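Local coordinates for DNA polymerase III subunit beta (Helicobacter pylori 26695, PDB 4S3I), which forms a sliding clamp that tethers DNA polymerases and other proteins to DNA and confers processivity on them, at residues H167-V172 / Q184-S189; D176-S181 / L370-T375; C199-R204 / T237-G242; F259-E264 / F339-N344. All blocks are in the same frame, centred on the assembly; numbering follows the deposited sequence.

Interaction 1: H167-V172 / Q184-S189; sequences HQTLSV and QLEKIS
The flat amide ends of Gln168 and Gln184 each turn their oxygen toward the other segment, with quite different results. Gln168 OE1 lies 3.2 Å from Ser189 CA and close to the carbonyl oxygen of Ile188; as both oxygens are acceptors, the bond that holds the amide comes from elsewhere, the backbone N of Ile190. With CG beside its own N (chi1 -63°) and the chain bent at chi2, Gln168 lies against that peptide, CB only 3.1 Å from Ile188 O. Gln184 OE1 is 3.4 Å from Ser171 OG, a weak interaction at most. Leu170 N bonds to Leu185 O at 2.9 Å, and Ile188 N to Gln168 O. This is the open end of the hairpin of strands 169-175 and 179-185, where Leu170 and Leu185 form an antiparallel hydrogen-bonded pair. Beside it, a G1 beta bulge sets Gln168 and Thr169 together opposite Asp164 of strand 158-164. On the buried side, Leu185 CD1 packs 4.0 Å from Val172 CG2, with helix 135-143 beneath. On the other side, Thr169 CG2 rests 3.7 Å from Glu186 CG, their side chains running alongside each other.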
loop_
_atom_site.group_PDB
_atom_site.type_symbol
_atom_site.label_atom_id
_atom_site.label_comp_id
_atom_site.label_asym_id
_atom_site.label_seq_id
_atom_site.Cartn_x
_atom_site.Cartn_y
_atom_site.Cartn_z
ATOM N N HIS A 167 -2.611 43.589 12.868
ATOM C CA HIS A 167 -2.823 42.796 14.060
ATOM C C HIS A 167 -1.856 41.618 14.130
ATOM O O HIS A 167 -1.885 40.848 15.088
ATOM C CB HIS A 167 -4.291 42.372 14.148
ATOM C CG HIS A 167 -5.242 43.531 14.151
ATOM N ND1 HIS A 167 -6.060 43.830 13.084
ATOM C CD2 HIS A 167 -5.479 44.485 15.087
ATOM C CE1 HIS A 167 -6.774 44.908 13.367
ATOM N NE2 HIS A 167 -6.437 45.324 14.574
ATOM N N GLN A 168 -0.979 41.517 13.128
ATOM C CA GLN A 168 0.042 40.473 13.083
ATOM C C GLN A 168 -0.589 39.090 13.252
ATOM O O GLN A 168 -0.162 38.264 14.077
ATOM C CB GLN A 168 1.126 40.731 14.127
ATOM C CG GLN A 168 1.898 42.045 13.885
ATOM C CD GLN A 168 2.717 42.037 12.586
ATOM O OE1 GLN A 168 3.866 41.590 12.563
ATOM N NE2 GLN A 168 2.129 42.546 11.505
ATOM N N THR A 169 -1.639 38.856 12.474
ATOM C CA THR A 169 -2.299 37.566 12.502
ATOM C C THR A 169 -2.438 37.018 11.099
ATOM O O THR A 169 -2.721 37.754 10.148
ATOM C CB THR A 169 -3.690 37.597 13.196
ATOM O OG1 THR A 169 -4.659 38.199 12.328
ATOM C CG2 THR A 169 -3.631 38.345 14.516
ATOM N N LEU A 170 -2.223 35.716 10.984
ATOM C CA LEU A 170 -2.425 35.011 9.735
ATOM C C LEU A 170 -3.550 34.016 9.963
ATOM O O LEU A 170 -3.473 33.169 10.864
ATOM C CB LEU A 170 -1.148 34.275 9.335
ATOM C CG LEU A 170 -1.266 33.234 8.219
ATOM C CD1 LEU A 170 -1.742 33.891 6.925
ATOM C CD2 LEU A 170 0.075 32.550 8.011
ATOM N N SER A 171 -4.610 34.129 9.168
ATOM C CA SER A 171 -5.703 33.168 9.250
ATOM C C SER A 171 -5.574 32.157 8.123
ATOM O O SER A 171 -5.250 32.513 6.983
ATOM C CB SER A 171 -7.060 33.868 9.182
ATOM O OG SER A 171 -7.166 34.855 10.185
ATOM N N VAL A 172 -5.835 30.900 8.455
ATOM C CA VAL A 172 -5.717 29.797 7.509
ATOM C C VAL A 172 -7.059 29.092 7.494
ATOM O O VAL A 172 -7.572 28.706 8.547
ATOM C CB VAL A 172 -4.577 28.848 7.905
ATOM C CG1 VAL A 172 -4.420 27.756 6.887
ATOM C CG2 VAL A 172 -3.257 29.612 8.051
ATOM N N GLN A 184 -6.556 30.804 13.532
ATOM C CA GLN A 184 -6.003 32.138 13.534
ATOM C C GLN A 184 -4.655 32.061 14.239
ATOM O O GLN A 184 -4.572 31.649 15.402
ATOM C CB GLN A 184 -6.966 33.118 14.212
ATOM C CG GLN A 184 -6.730 34.577 13.831
ATOM C CD GLN A 184 -7.986 35.429 13.956
ATOM O OE1 GLN A 184 -8.836 35.441 13.062
ATOM N NE2 GLN A 184 -8.108 36.145 15.071
ATOM N N LEU A 185 -3.593 32.419 13.520
ATOM C CA LEU A 185 -2.248 32.385 14.082
ATOM C C LEU A 185 -1.833 33.799 14.475
ATOM O O LEU A 185 -1.633 34.664 13.617
ATOM C CB LEU A 185 -1.259 31.807 13.072
ATOM C CG LEU A 185 -1.686 30.451 12.503
ATOM C CD1 LEU A 185 -0.882 30.111 11.256
ATOM C CD2 LEU A 185 -1.507 29.386 13.549
ATOM N N GLU A 186 -1.696 34.036 15.771
ATOM C CA GLU A 186 -1.390 35.379 16.237
ATOM C C GLU A 186 0.094 35.559 16.510
ATOM O O GLU A 186 0.856 34.582 16.531
ATOM C CB GLU A 186 -2.229 35.717 17.471
ATOM C CG GLU A 186 -3.726 35.732 17.189
ATOM C CD GLU A 186 -4.518 36.445 18.266
ATOM O OE1 GLU A 186 -5.511 37.127 17.924
ATOM O OE2 GLU A 186 -4.149 36.319 19.452
ATOM N N LYS A 187 0.488 36.812 16.716
ATOM C CA LYS A 187 1.874 37.171 17.006
ATOM C C LYS A 187 2.824 36.644 15.934
ATOM O O LYS A 187 3.867 36.048 16.224
ATOM C CB LYS A 187 2.268 36.706 18.414
ATOM C CG LYS A 187 1.177 37.009 19.437
ATOM C CD LYS A 187 1.705 37.126 20.858
ATOM C CE LYS A 187 0.614 37.658 21.790
ATOM N NZ LYS A 187 1.058 37.820 23.206
ATOM N N ILE A 188 2.425 36.864 14.686
ATOM C CA ILE A 188 3.237 36.518 13.537
ATOM C C ILE A 188 3.815 37.814 12.997
ATOM O O ILE A 188 3.063 38.743 12.690
ATOM C CB ILE A 188 2.368 35.881 12.444
ATOM C CG1 ILE A 188 1.562 34.731 13.039
ATOM C CG2 ILE A 188 3.229 35.407 11.276
ATOM C CD1 ILE A 188 2.432 33.645 13.643
ATOM N N SER A 189 5.142 37.894 12.900
ATOM C CA SER A 189 5.778 39.057 12.307
ATOM C C SER A 189 5.489 39.064 10.809
ATOM O O SER A 189 6.097 38.309 10.051
ATOM C CB SER A 189 7.287 39.049 12.559
ATOM O OG SER A 189 7.578 39.198 13.930
#

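Interaction 2: D176-S181 / L370-T375; sequences DTKRLS and LMMPIT
Met372 lays its thioether across the turn before strand 179-185: SD sits 3.4 Å from Thr177 O and 3.7 Å from Lys178 CA, and the Met372 side chain crosses that of Lys178, SD near its CD. Its CG stands beside the backbone N (chi1 -60°), which also brings CG up to Lys178 O. That same oxygen accepts the N-H of Met372 at 3.2 Å. Deeper in, Leu180 and Leu370 form an antiparallel hydrogen-bonded pair, with Leu370 N to Leu180 O at 2.8 Å. On the other face of the sheet Arg179 CB meets Met371 CG at 3.8 Å, and Phe326 of helix 324-332 touches both residues.

Arg179 then runs away from the strand as an extended chain. Its NE makes a salt bridge to Asp176 OD2 at 3.0 Å, the carboxylate oxygen lying near the guanidinium plane, while NH1 makes a second salt bridge, to Glu329 OE2. The other oxygen, Asp176 OD1, takes the N-H of Lys178, closing an Asx turn, and that of Arg179, which makes the whole an Asx motif. The guanidinium thus lies between two carboxylates, Asp176 of the turn and Glu329 of helix 324-332, which would be expected to offset its charge.

Strand 368-371 is where the sheet of the central domain continues into that of the C-terminal domain. In beta clamps the groove between these two domains, next to the chain's C-terminal tail, receives the short clamp-binding peptides of partner proteins, and the position of this contact is consistent with that site.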
loop_
_atom_site.group_PDB
_atom_site.type_symbol
_atom_site.label_atom_id
_atom_site.label_comp_id
_atom_site.label_asym_id
_atom_site.label_seq_id
_atom_site.Cartn_x
_atom_site.Cartn_y
_atom_site.Cartn_z
ATOM N N ASP A 176 -15.240 23.044 2.008
ATOM C CA ASP A 176 -15.815 22.354 0.851
ATOM C C ASP A 176 -17.323 22.574 0.770
ATOM O O ASP A 176 -18.029 21.797 0.118
ATOM C CB ASP A 176 -15.521 20.846 0.899
ATOM C CG ASP A 176 -16.094 20.172 2.141
ATOM O OD1 ASP A 176 -16.921 20.799 2.841
ATOM O OD2 ASP A 176 -15.719 19.003 2.418
ATOM N N THR A 177 -17.796 23.611 1.467
ATOM C CA THR A 177 -19.222 23.992 1.554
ATOM C C THR A 177 -20.113 23.178 2.503
ATOM O O THR A 177 -21.206 23.632 2.841
ATOM C CB THR A 177 -19.926 24.089 0.168
ATOM O OG1 THR A 177 -20.052 22.778 -0.409
ATOM C CG2 THR A 177 -19.150 25.007 -0.761
ATOM N N LYS A 178 -19.665 21.993 2.917
ATOM C CA LYS A 178 -20.386 21.219 3.929
ATOM C C LYS A 178 -19.766 21.494 5.291
ATOM O O LYS A 178 -20.411 21.367 6.339
ATOM C CB LYS A 178 -20.292 19.717 3.652
ATOM C CG LYS A 178 -20.964 19.236 2.375
ATOM C CD LYS A 178 -22.442 19.603 2.347
ATOM C CE LYS A 178 -23.230 18.740 1.361
ATOM N NZ LYS A 178 -23.842 17.550 2.023
ATOM N N ARG A 179 -18.491 21.856 5.259
ATOM C CA ARG A 179 -17.725 22.088 6.471
ATOM C C ARG A 179 -16.633 23.097 6.175
ATOM O O ARG A 179 -16.271 23.330 5.013
ATOM C CB ARG A 179 -17.114 20.788 6.975
ATOM C CG ARG A 179 -16.485 19.985 5.862
ATOM C CD ARG A 179 -15.829 18.736 6.357
ATOM N NE ARG A 179 -15.323 17.935 5.242
ATOM C CZ ARG A 179 -14.485 16.919 5.390
ATOM N NH1 ARG A 179 -14.072 16.588 6.602
ATOM N NH2 ARG A 179 -14.068 16.237 4.331
ATOM N N LEU A 180 -16.119 23.700 7.234
ATOM C CA LEU A 180 -15.168 24.787 7.107
ATOM C C LEU A 180 -14.252 24.667 8.299
ATOM O O LEU A 180 -14.720 24.571 9.440
ATOM C CB LEU A 180 -15.913 26.122 7.116
ATOM C CG LEU A 180 -15.096 27.409 7.068
ATOM C CD1 LEU A 180 -15.749 28.399 6.122
ATOM C CD2 LEU A 180 -14.991 27.998 8.460
ATOM N N SER A 181 -12.949 24.617 8.035
ATOM C CA SER A 181 -11.969 24.533 9.109
ATOM C C SER A 181 -11.091 25.754 9.022
ATOM O O SER A 181 -10.713 26.192 7.921
ATOM C CB SER A 181 -11.123 23.268 9.007
ATOM O OG SER A 181 -11.897 22.130 9.310
ATOM N N LEU A 370 -16.428 23.960 11.582
ATOM C CA LEU A 370 -17.859 24.231 11.578
ATOM C C LEU A 370 -18.518 23.295 10.567
ATOM O O LEU A 370 -18.065 23.201 9.426
ATOM C CB LEU A 370 -18.118 25.693 11.205
ATOM C CG LEU A 370 -19.599 26.069 11.133
ATOM C CD1 LEU A 370 -20.177 26.253 12.534
ATOM C CD2 LEU A 370 -19.829 27.312 10.278
ATOM N N MET A 371 -19.579 22.603 10.983
ATOM C CA MET A 371 -20.215 21.573 10.154
ATOM C C MET A 371 -21.725 21.732 10.082
ATOM O O MET A 371 -22.354 22.107 11.068
ATOM C CB MET A 371 -19.924 20.185 10.729
ATOM C CG MET A 371 -18.622 19.577 10.298
ATOM S SD MET A 371 -18.164 18.265 11.436
ATOM C CE MET A 371 -19.583 17.178 11.295
ATOM N N MET A 372 -22.298 21.421 8.921
ATOM C CA MET A 372 -23.745 21.338 8.771
ATOM C C MET A 372 -24.208 19.978 9.305
ATOM O O MET A 372 -23.615 18.950 8.968
ATOM C CB MET A 372 -24.146 21.440 7.297
ATOM C CG MET A 372 -23.714 22.729 6.616
ATOM S SD MET A 372 -23.741 22.618 4.805
ATOM C CE MET A 372 -25.463 22.241 4.489
ATOM N N PRO A 373 -25.270 19.964 10.137
ATOM C CA PRO A 373 -25.792 18.689 10.649
ATOM C C PRO A 373 -26.676 17.990 9.624
ATOM O O PRO A 373 -27.034 18.593 8.606
ATOM C CB PRO A 373 -26.646 19.125 11.836
ATOM C CG PRO A 373 -27.172 20.480 11.410
ATOM C CD PRO A 373 -25.992 21.121 10.705
ATOM N N ILE A 374 -27.012 16.727 9.894
ATOM C CA ILE A 374 -27.977 15.972 9.095
ATOM C C ILE A 374 -29.343 16.104 9.775
ATOM O O ILE A 374 -29.422 16.056 11.004
ATOM C CB ILE A 374 -27.616 14.472 9.059
ATOM C CG1 ILE A 374 -26.114 14.274 8.824
ATOM C CG2 ILE A 374 -28.456 13.736 8.026
ATOM C CD1 ILE A 374 -25.646 14.681 7.420
ATOM N N THR A 375 -30.411 16.259 8.994
ATOM C CA THR A 375 -31.756 16.390 9.559
ATOM C C THR A 375 -32.221 15.071 10.180
ATOM O O THR A 375 -31.964 13.999 9.617
ATOM C CB THR A 375 -32.780 16.860 8.508
ATOM O OG1 THR A 375 -32.679 16.038 7.339
ATOM C CG2 THR A 375 -32.529 18.316 8.127
#

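Interaction 3: C199-R204 / T237-G242; sequences CILPKR and TKLIDG
This is a mainly apolar contact within the central domain, between an edge strand of one sheet, 196-202, and the chain leaving strand 233-238 of another. A single direct backbone bond crosses it, Ile240 N to Ile200 O at 2.8 Å, almost straight at 166°. Next to it a water carries a second link, accepting from Ile200 N and donating to Ile240 O at 2.7 Å, where the two chains diverge.

The side chains do the rest. Ile200 and Ile240 cross at about a right angle, and Ile200 CG2 touches both CB and CD1 of Ile240 at 3.9 Å. On the other flank Leu239 spreads its two methyls: CD1 goes to Cys199 CB, and CD2 comes within 3.5 Å of Leu201 CD2, a snug fit. Pro202 touches the other segment through CD, 3.3 Å from Lys238 O, and CG, against Ile240 CG1. Thr237 OG1, anti to its backbone N (chi1 178°), gives its proton to Lys238 O, so the oxygen beside the proline ring has a donor of its own.

Pro202 occupies the N-cap position of helix 203-212, so the strand turns into helix just where it meets the other sheet. Leu201 packs on Ile209 of that helix and on Ile159 and Met161 of strand 158-164, while Leu239 reaches Ala226 of strand 225-229.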
loop_
_atom_site.group_PDB
_atom_site.type_symbol
_atom_site.label_atom_id
_atom_site.label_comp_id
_atom_site.label_asym_id
_atom_site.label_seq_id
_atom_site.Cartn_x
_atom_site.Cartn_y
_atom_site.Cartn_z
ATOM N N CYS A 199 -3.728 35.152 0.077
ATOM C CA CYS A 199 -3.125 34.234 -0.881
ATOM C C CYS A 199 -3.890 32.922 -0.843
ATOM O O CYS A 199 -4.088 32.350 0.233
ATOM C CB CYS A 199 -1.658 33.973 -0.523
ATOM S SG CYS A 199 -0.602 35.448 -0.476
ATOM N N ILE A 200 -4.324 32.435 -2.004
ATOM C CA ILE A 200 -4.965 31.127 -2.054
ATOM C C ILE A 200 -4.040 30.116 -2.728
ATOM O O ILE A 200 -3.794 30.210 -3.942
ATOM C CB ILE A 200 -6.313 31.149 -2.813
ATOM C CG1 ILE A 200 -7.267 32.184 -2.222
ATOM C CG2 ILE A 200 -6.971 29.781 -2.749
ATOM C CD1 ILE A 200 -8.494 32.470 -3.111
ATOM N N LEU A 201 -3.539 29.162 -1.945
ATOM C CA LEU A 201 -2.641 28.125 -2.446
ATOM C C LEU A 201 -3.434 26.908 -2.916
ATOM O O LEU A 201 -4.241 26.377 -2.156
ATOM C CB LEU A 201 -1.700 27.629 -1.352
ATOM C CG LEU A 201 -0.691 28.469 -0.585
ATOM C CD1 LEU A 201 0.575 27.663 -0.424
ATOM C CD2 LEU A 201 -0.390 29.761 -1.264
ATOM N N PRO A 202 -3.172 26.436 -4.150
ATOM C CA PRO A 202 -3.826 25.208 -4.647
ATOM C C PRO A 202 -3.534 24.009 -3.760
ATOM O O PRO A 202 -2.463 23.957 -3.145
ATOM C CB PRO A 202 -3.177 24.985 -6.017
ATOM C CG PRO A 202 -2.666 26.355 -6.436
ATOM C CD PRO A 202 -2.256 27.031 -5.147
ATOM N N LYS A 203 -4.464 23.054 -3.706
ATOM C CA LYS A 203 -4.314 21.856 -2.880
ATOM C C LYS A 203 -3.031 21.091 -3.193
ATOM O O LYS A 203 -2.331 20.637 -2.285
ATOM C CB LYS A 203 -5.540 20.947 -3.044
ATOM C CG LYS A 203 -5.485 19.608 -2.283
ATOM C CD LYS A 203 -5.901 19.729 -0.812
ATOM C CE LYS A 203 -6.096 18.349 -0.149
ATOM N NZ LYS A 203 -7.530 17.909 -0.064
ATOM N N ARG A 204 -2.706 20.972 -4.479
ATOM C CA ARG A 204 -1.504 20.241 -4.872
ATOM C C ARG A 204 -0.277 20.854 -4.217
ATOM O O ARG A 204 0.570 20.140 -3.668
ATOM C CB ARG A 204 -1.322 20.249 -6.396
ATOM C CG ARG A 204 -0.065 19.498 -6.836
ATOM C CD ARG A 204 0.353 19.860 -8.245
ATOM N NE ARG A 204 1.596 19.194 -8.632
ATOM C CZ ARG A 204 2.111 19.233 -9.857
ATOM N NH1 ARG A 204 1.480 19.903 -10.812
ATOM N NH2 ARG A 204 3.249 18.601 -10.127
ATOM N N THR A 237 4.628 28.127 -6.138
ATOM C CA THR A 237 3.362 27.746 -6.741
ATOM C C THR A 237 2.642 28.973 -7.241
ATOM O O THR A 237 2.721 30.051 -6.640
ATOM C CB THR A 237 2.438 26.977 -5.759
ATOM O OG1 THR A 237 1.192 26.681 -6.412
ATOM C CG2 THR A 237 2.159 27.813 -4.514
ATOM N N LYS A 238 1.959 28.818 -8.366
ATOM C CA LYS A 238 1.057 29.860 -8.801
ATOM C C LYS A 238 -0.071 29.865 -7.781
ATOM O O LYS A 238 -0.384 28.824 -7.188
ATOM C CB LYS A 238 0.519 29.562 -10.199
ATOM C CG LYS A 238 -0.232 30.720 -10.818
ATOM C CD LYS A 238 -1.007 30.306 -12.071
ATOM C CE LYS A 238 -0.102 29.874 -13.222
ATOM N NZ LYS A 238 -0.868 29.696 -14.503
ATOM N N LEU A 239 -0.654 31.033 -7.545
ATOM C CA LEU A 239 -1.789 31.145 -6.637
ATOM C C LEU A 239 -3.088 30.997 -7.425
ATOM O O LEU A 239 -3.122 31.210 -8.645
ATOM C CB LEU A 239 -1.791 32.507 -5.934
ATOM C CG LEU A 239 -0.584 32.921 -5.092
ATOM C CD1 LEU A 239 -0.797 34.291 -4.429
ATOM C CD2 LEU A 239 -0.265 31.871 -4.056
ATOM N N ILE A 240 -4.163 30.649 -6.725
ATOM C CA ILE A 240 -5.492 30.706 -7.322
ATOM C C ILE A 240 -6.027 32.135 -7.313
ATOM O O ILE A 240 -6.096 32.772 -6.257
ATOM C CB ILE A 240 -6.478 29.802 -6.581
ATOM C CG1 ILE A 240 -5.977 28.359 -6.608
ATOM C CG2 ILE A 240 -7.865 29.908 -7.211
ATOM C CD1 ILE A 240 -6.871 27.384 -5.865
ATOM N N ASP A 241 -6.406 32.630 -8.491
ATOM C CA ASP A 241 -6.953 33.978 -8.628
ATOM C C ASP A 241 -8.407 34.054 -8.198
ATOM O O ASP A 241 -9.183 33.135 -8.444
ATOM C CB ASP A 241 -6.863 34.451 -10.079
ATOM C CG ASP A 241 -5.468 34.874 -10.467
ATOM O OD1 ASP A 241 -4.821 35.590 -9.671
ATOM O OD2 ASP A 241 -5.024 34.486 -11.567
ATOM N N GLY A 242 -8.780 35.171 -7.585
ATOM C CA GLY A 242 -10.166 35.398 -7.222
ATOM C C GLY A 242 -10.343 35.739 -5.758
ATOM O O GLY A 242 -9.376 36.033 -5.049
HETATM O O HOH W 1 -5.067 34.167 -4.182
#

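Interaction 4: F259-E264 / F339-N344; sequences FTLGKE and FVLRCN
Phe339 and Leu261 make the tight end of this contact. The ring takes Leu261 CB over one face, 4.0 Å from the centroid, and has Gly262 O at its edge, 3.5 Å from CE1. Lys263 CA also lies at the rim, 3.7 Å from CD1. The ring gets there because Phe339 CG sits between its backbone N and carbonyl carbon (chi1 71°), leaning toward the neighbouring strand. Leu261 CD1 continues the buried layer onto Leu341 CB at 3.9 Å, and Phe259 CD2 meets Leu341 CD2 more distantly. Phe266 of helix 263-273 meets the Phe339 ring edge-to-face.

The opposite face of the sheet is much sparser. There the exposed Thr260 brings OG1 to 3.8 Å from Val340 CG2, and little else crosses between side chains; Val340 CG1 instead lies over the centre of the Arg342 guanidinium. Four backbone hydrogen bonds hold the strands regardless of face, among them Leu261 N to Phe339 O at 2.8 Å.

Gly262 is the N-cap of helix 263-273, into which strand 257-262 passes directly. Strand, helix, then antiparallel strands is the beta-alpha-beta-beta-beta unit of the DNA clamp fold; strand 257-262 opens one such unit and pairs with 338-343 of the next.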
loop_
_atom_site.group_PDB
_atom_site.type_symbol
_atom_site.label_atom_id
_atom_site.label_comp_id
_atom_site.label_asym_id
_atom_site.label_seq_id
_atom_site.Cartn_x
_atom_site.Cartn_y
_atom_site.Cartn_z
ATOM N N PHE A 259 -20.598 21.681 24.907
ATOM C CA PHE A 259 -20.278 20.487 25.692
ATOM C C PHE A 259 -18.801 20.114 25.604
ATOM O O PHE A 259 -18.239 20.068 24.512
ATOM C CB PHE A 259 -21.109 19.311 25.194
ATOM C CG PHE A 259 -22.571 19.627 25.010
ATOM C CD1 PHE A 259 -23.390 19.848 26.109
ATOM C CD2 PHE A 259 -23.131 19.675 23.736
ATOM C CE1 PHE A 259 -24.755 20.117 25.940
ATOM C CE2 PHE A 259 -24.496 19.938 23.554
ATOM C CZ PHE A 259 -25.307 20.158 24.662
ATOM N N THR A 260 -18.173 19.849 26.747
ATOM C CA THR A 260 -16.793 19.363 26.772
ATOM C C THR A 260 -16.844 17.828 26.818
ATOM O O THR A 260 -17.383 17.248 27.757
ATOM C CB THR A 260 -16.031 19.930 27.973
ATOM O OG1 THR A 260 -16.034 21.363 27.890
ATOM C CG2 THR A 260 -14.592 19.431 28.004
ATOM N N LEU A 261 -16.320 17.180 25.783
ATOM C CA LEU A 261 -16.509 15.735 25.575
ATOM C C LEU A 261 -15.181 15.023 25.321
ATOM O O LEU A 261 -14.179 15.667 25.007
ATOM C CB LEU A 261 -17.455 15.515 24.399
ATOM C CG LEU A 261 -18.815 16.201 24.535
ATOM C CD1 LEU A 261 -19.490 16.383 23.179
ATOM C CD2 LEU A 261 -19.731 15.407 25.490
ATOM N N GLY A 262 -15.172 13.694 25.430
ATOM C CA GLY A 262 -13.941 12.934 25.279
ATOM C C GLY A 262 -13.628 12.642 23.818
ATOM O O GLY A 262 -14.442 12.023 23.107
ATOM N N LYS A 263 -12.450 13.068 23.365
ATOM C CA LYS A 263 -12.112 12.958 21.946
ATOM C C LYS A 263 -12.012 11.500 21.483
ATOM O O LYS A 263 -12.690 11.108 20.532
ATOM C CB LYS A 263 -10.810 13.712 21.616
ATOM C CG LYS A 263 -10.483 13.724 20.109
ATOM C CD LYS A 263 -9.114 14.408 19.786
ATOM C CE LYS A 263 -7.916 13.628 20.324
ATOM N NZ LYS A 263 -6.613 14.404 20.165
ATOM N N GLU A 264 -11.177 10.710 22.154
ATOM C CA GLU A 264 -10.920 9.339 21.724
ATOM C C GLU A 264 -12.149 8.446 21.892
ATOM O O GLU A 264 -12.402 7.569 21.059
ATOM C CB GLU A 264 -9.704 8.742 22.454
ATOM C CG GLU A 264 -8.360 9.348 22.051
ATOM C CD GLU A 264 -8.095 9.320 20.536
ATOM O OE1 GLU A 264 -8.381 8.298 19.874
ATOM O OE2 GLU A 264 -7.587 10.327 19.993
ATOM N N PHE A 339 -12.621 17.655 23.639
ATOM C CA PHE A 339 -13.034 18.632 22.659
ATOM C C PHE A 339 -14.307 19.323 23.122
ATOM O O PHE A 339 -15.021 18.835 24.010
ATOM C CB PHE A 339 -13.232 18.008 21.261
ATOM C CG PHE A 339 -14.450 17.110 21.139
ATOM C CD1 PHE A 339 -14.395 15.780 21.557
ATOM C CD2 PHE A 339 -15.628 17.583 20.563
ATOM C CE1 PHE A 339 -15.509 14.940 21.440
ATOM C CE2 PHE A 339 -16.739 16.758 20.435
ATOM C CZ PHE A 339 -16.681 15.419 20.874
ATOM N N VAL A 340 -14.585 20.464 22.515
ATOM C CA VAL A 340 -15.804 21.181 22.800
ATOM C C VAL A 340 -16.684 21.155 21.582
ATOM O O VAL A 340 -16.247 21.484 20.467
ATOM C CB VAL A 340 -15.519 22.616 23.236
ATOM C CG1 VAL A 340 -16.831 23.383 23.410
ATOM C CG2 VAL A 340 -14.711 22.610 24.522
ATOM N N LEU A 341 -17.922 20.738 21.796
ATOM C CA LEU A 341 -18.921 20.734 20.746
ATOM C C LEU A 341 -19.878 21.885 21.036
ATOM O O LEU A 341 -20.557 21.879 22.070
ATOM C CB LEU A 341 -19.679 19.402 20.767
ATOM C CG LEU A 341 -20.932 19.339 19.900
ATOM C CD1 LEU A 341 -20.542 19.440 18.453
ATOM C CD2 LEU A 341 -21.707 18.034 20.146
ATOM N N ARG A 342 -19.927 22.877 20.150
ATOM C CA ARG A 342 -20.817 24.024 20.342
ATOM C C ARG A 342 -21.985 23.971 19.371
ATOM O O ARG A 342 -21.797 23.861 18.154
ATOM C CB ARG A 342 -20.065 25.355 20.166
ATOM C CG ARG A 342 -18.817 25.501 21.002
ATOM C CD ARG A 342 -18.328 26.954 21.020
ATOM N NE ARG A 342 -16.969 27.051 21.550
ATOM C CZ ARG A 342 -16.671 27.083 22.849
ATOM N NH1 ARG A 342 -17.638 27.038 23.760
ATOM N NH2 ARG A 342 -15.403 27.161 23.240
ATOM N N CYS A 343 -23.198 24.077 19.903
ATOM C CA CYS A 343 -24.405 23.894 19.097
ATOM C C CYS A 343 -25.448 24.971 19.356
ATOM O O CYS A 343 -25.493 25.573 20.435
ATOM C CB CYS A 343 -25.072 22.558 19.434
ATOM S SG CYS A 343 -24.091 21.059 19.181
ATOM N N ASN A 344 -26.299 25.184 18.361
ATOM C CA ASN A 344 -27.548 25.899 18.553
ATOM C C ASN A 344 -28.665 24.901 18.287
ATOM O O ASN A 344 -28.711 23.849 18.918
ATOM C CB ASN A 344 -27.623 27.115 17.625
ATOM C CG ASN A 344 -26.621 28.179 17.998
ATOM O OD1 ASN A 344 -26.556 28.597 19.157
ATOM N ND2 ASN A 344 -25.804 28.596 17.035
#

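In the fold
Interactions 1, 2 and 4 are antiparallel strand pairings in one long sheet. The first two share strand 179-185, which pairs with its hairpin partner in interaction 1 and with strand 368-371 in interaction 2, so the sheet runs from the central to the C-terminal domain. Interaction 4 lies further across, at the outermost pair, its centre about 16 Å from that of interaction 2. It is the buried, aromatic member; interactions 1 and 2 have exposed margins with glutamine or methionine and lysine. Interaction 3 starts from the same sheet's other outer strand but reaches a second sheet, with side-chain packing and a water replacing regular strand pairing.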